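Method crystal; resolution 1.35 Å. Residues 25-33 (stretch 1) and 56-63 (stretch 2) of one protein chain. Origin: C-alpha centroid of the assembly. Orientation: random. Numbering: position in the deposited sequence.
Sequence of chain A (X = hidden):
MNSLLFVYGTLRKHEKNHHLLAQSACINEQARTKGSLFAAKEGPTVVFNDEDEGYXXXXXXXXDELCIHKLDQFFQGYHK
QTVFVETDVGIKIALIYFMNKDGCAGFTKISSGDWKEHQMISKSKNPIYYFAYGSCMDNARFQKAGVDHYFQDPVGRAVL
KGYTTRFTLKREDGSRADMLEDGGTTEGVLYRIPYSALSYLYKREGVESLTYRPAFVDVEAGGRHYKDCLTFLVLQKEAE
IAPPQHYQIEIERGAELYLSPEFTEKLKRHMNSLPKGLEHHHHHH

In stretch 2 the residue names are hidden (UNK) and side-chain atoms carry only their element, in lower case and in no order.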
# COMPACT_ATOMS: atom_id res chain seq x y z
N ALA A 25 7.41 11.43 13.37
CA ALA A 25 7.50 11.46 11.92
C ALA A 25 7.26 10.03 11.38
O ALA A 25 7.83 9.08 11.90
CB ALA A 25 8.83 11.93 11.46
N CYS A 26 6.46 9.93 10.32
CA CYS A 26 6.31 8.66 9.60
C CYS A 26 7.46 8.58 8.59
O CYS A 26 7.56 9.43 7.68
CB CYS A 26 4.96 8.57 8.91
SG CYS A 26 4.76 7.01 8.06
N ILE A 27 8.35 7.62 8.81
CA ILE A 27 9.47 7.41 7.93
C ILE A 27 9.07 6.52 6.70
O ILE A 27 9.54 6.74 5.60
CB ILE A 27 10.64 6.82 8.73
CG1 ILE A 27 10.96 7.64 9.99
CG2 ILE A 27 11.88 6.71 7.81
CD1 ILE A 27 11.24 9.12 9.65
N ASN A 28 8.26 5.50 6.96
CA ASN A 28 7.77 4.64 5.90
C ASN A 28 6.34 4.26 6.15
O ASN A 28 6.01 3.66 7.15
CB ASN A 28 8.59 3.37 5.80
CG ASN A 28 10.03 3.60 5.44
OD1 ASN A 28 10.38 3.68 4.23
ND2 ASN A 28 10.83 3.72 6.41
N GLU A 29 5.50 4.55 5.17
CA GLU A 29 4.14 4.09 5.16
C GLU A 29 4.01 2.64 4.73
O GLU A 29 3.01 1.97 5.09
CB GLU A 29 3.26 4.94 4.17
CG GLU A 29 3.23 6.41 4.52
CD GLU A 29 2.55 7.28 3.47
OE1 GLU A 29 2.61 8.48 3.59
OE2 GLU A 29 1.88 6.75 2.57
N GLN A 30 4.98 2.17 3.98
CA GLN A 30 4.93 0.82 3.42
C GLN A 30 6.14 0.07 4.00
O GLN A 30 7.30 0.44 3.80
CB GLN A 30 5.01 0.81 1.91
CG GLN A 30 3.92 1.70 1.25
CD GLN A 30 2.51 1.39 1.67
OE1 GLN A 30 2.18 0.27 2.05
NE2 GLN A 30 1.61 2.41 1.54
N ALA A 31 5.91 -0.95 4.79
CA ALA A 31 6.99 -1.65 5.48
C ALA A 31 6.52 -3.04 5.90
O ALA A 31 5.31 -3.26 6.05
CB ALA A 31 7.45 -0.88 6.71
N ARG A 32 7.45 -3.94 6.11
CA ARG A 32 7.10 -5.30 6.52
C ARG A 32 8.27 -5.93 7.27
O ARG A 32 9.42 -5.56 7.12
CB ARG A 32 6.67 -6.19 5.31
CG ARG A 32 7.79 -6.60 4.41
CD ARG A 32 7.30 -7.37 3.22
NE ARG A 32 8.37 -7.98 2.48
CZ ARG A 32 8.21 -8.76 1.44
NH1 ARG A 32 7.01 -9.04 0.99
NH2 ARG A 32 9.26 -9.31 0.90
N THR A 33 7.93 -6.97 8.01
CA THR A 33 8.92 -7.83 8.65
C THR A 33 8.43 -9.26 8.64
O THR A 33 7.25 -9.52 8.76
CB THR A 33 9.24 -7.33 10.05
OG1 THR A 33 10.46 -7.87 10.54
CG2 THR A 33 8.16 -7.54 11.06
N UNK A 56 4.46 -9.64 8.19
CA UNK A 56 3.60 -8.66 8.88
C UNK A 56 3.86 -7.31 8.23
O UNK A 56 5.01 -6.88 8.11
c UNK A 56 3.13 -7.50 11.08
c UNK A 56 5.05 -10.05 12.12
c UNK A 56 4.02 -8.53 10.36
c UNK A 56 3.94 -9.87 11.07
N UNK A 57 2.80 -6.63 7.84
CA UNK A 57 2.86 -5.32 7.22
C UNK A 57 2.59 -4.22 8.26
O UNK A 57 1.86 -4.43 9.22
c UNK A 57 3.55 -7.72 2.97
c UNK A 57 3.35 -5.57 4.05
c UNK A 57 2.61 -8.24 3.84
c UNK A 57 1.90 -5.22 6.04
c UNK A 57 2.05 -7.43 4.79
o UNK A 57 4.23 -8.51 2.03
c UNK A 57 3.90 -6.37 3.07
c UNK A 57 2.39 -6.07 4.92
N UNK A 58 3.23 -3.08 8.09
CA UNK A 58 3.05 -2.01 9.00
C UNK A 58 3.73 -0.74 8.52
O UNK A 58 3.95 -0.55 7.33
N UNK A 59 4.05 0.14 9.48
CA UNK A 59 4.55 1.47 9.20
C UNK A 59 5.70 1.75 10.15
O UNK A 59 5.73 1.20 11.26
o UNK A 59 -0.20 2.50 8.90
c UNK A 59 3.43 2.51 9.51
o UNK A 59 0.97 3.89 10.00
c UNK A 59 0.93 2.96 9.23
c UNK A 59 2.17 2.30 8.69
N UNK A 60 6.67 2.57 9.69
CA UNK A 60 7.82 2.93 10.52
C UNK A 60 7.75 4.39 10.89
O UNK A 60 7.59 5.25 10.02
c UNK A 60 10.34 3.06 10.65
c UNK A 60 9.25 1.17 9.40
c UNK A 60 9.12 2.65 9.82
N UNK A 61 7.87 4.67 12.19
CA UNK A 61 7.91 6.02 12.74
C UNK A 61 9.20 6.25 13.49
O UNK A 61 9.87 5.33 13.95
c UNK A 61 3.64 7.51 12.01
c UNK A 61 4.81 7.47 12.71
c UNK A 61 3.58 5.13 11.99
c UNK A 61 3.01 6.29 11.63
c UNK A 61 5.41 6.27 13.04
c UNK A 61 4.74 5.12 12.68
o UNK A 61 1.83 6.36 10.89
c UNK A 61 6.72 6.19 13.73
N UNK A 62 9.55 7.54 13.62
CA UNK A 62 10.66 7.92 14.46
C UNK A 62 10.10 8.42 15.81
O UNK A 62 9.45 9.45 15.87
c UNK A 62 13.75 9.09 14.40
c UNK A 62 12.46 9.58 14.64
o UNK A 62 14.62 10.06 14.22
c UNK A 62 11.40 9.04 13.80
o UNK A 62 13.87 7.79 14.49
N UNK A 63 10.30 7.63 16.85
CA UNK A 63 9.74 7.83 18.16
C UNK A 63 10.75 8.36 19.14
O UNK A 63 11.82 7.75 19.32
c UNK A 63 9.16 6.56 18.69
O HOH W 1 9.78 12.13 14.99

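Position 56 opens the second stretch, within a strand that begins earlier in the chain, with four side-chain carbons, forked at the first, one arm being two carbons long. The terminal carbon of that arm lies 4.1 Å from CG2 of Thr33, on the same side of the sheet. The backbone here pairs twice with Thr33: N of 56 donates to Thr33 O at 2.9 Å, and Thr33 N donates to O of 56, also at 2.9 Å. A beta-branched chain of four carbons is isoleucine, Ile56.

Position 57 carries one carbon and then a six-carbon ring bearing a single oxygen. Its CA-to-CB bond points to the sheet face that also carries the Arg32 side chain, and the ring leans in so that its oxygen accepts a hydrogen bond from Arg32 NH1 at 3.0 Å. The oxygen sits at the edge of the guanidinium, near its plane, where the N-H bonds point. A hydroxylated six-membered ring identifies Tyr57.

Position 58 has no side-chain atoms and is therefore glycine. Gly58 N donates to Ala31 O at 2.9 Å. Its phi/psi of -173/-156 describe a very extended backbone.

Position 59 shows three carbons in an unbranched row, the third carrying two oxygens. The CA-to-CB bond leaves sideways, and the second carbon of the side chain comes within 3.7 Å of Glu29 O, while the carboxylate finds its partners away from stretch 1. Three carbons ending in a carboxylate make Glu59.

Position 60 has three carbons, one carrying the other two. One tip packs against Ala31 CB at 3.8 Å, and the other lies 4.2 Å from Ile27 CB. This compact fork is valine. The backbone of Val60 makes three hydrogen bonds to stretch 1, more than any other residue of the stretch: its O accepts from both Ile27 N (2.8 Å) and Asn28 N (3.1 Å), and its N donates to Asn28 O at 2.8 Å.

Position 61 again has one carbon and a six-carbon ring with one oxygen. Cys26 SG sits over one face of the ring, 4.4 Å from its centroid, and Cys26 CB approaches a ring carbon to 3.5 Å. The residue is Tyr61, whose OH donates to Glu59 OE2 at 2.8 Å within the strand.

Position 62 has three carbons, the third bearing two oxygens. Its CB lies 4.1 Å from Ile27 CG1, but the end of the side chain leads away. This is Glu62. Glu62 N donates to Ala25 O at 2.9 Å, and a water bridges Glu62 O (2.8 Å) and Ala25 N (3.0 Å).

Position 63 has one side-chain carbon, directed away and free of contact with stretch 1. It is Ala63.

The contact is an antiparallel pairing interrupted by a beta bulge between Cys26 and Asn28, where two successive amides converge on Val60 O. Side chains then reinforce the backbone bonds: Ala31 and Val60 pack on one face, while Cys26 with Tyr61 and Arg32 with Tyr57 pair on the other.

Stretch 2 56-63: IYGEVYEA
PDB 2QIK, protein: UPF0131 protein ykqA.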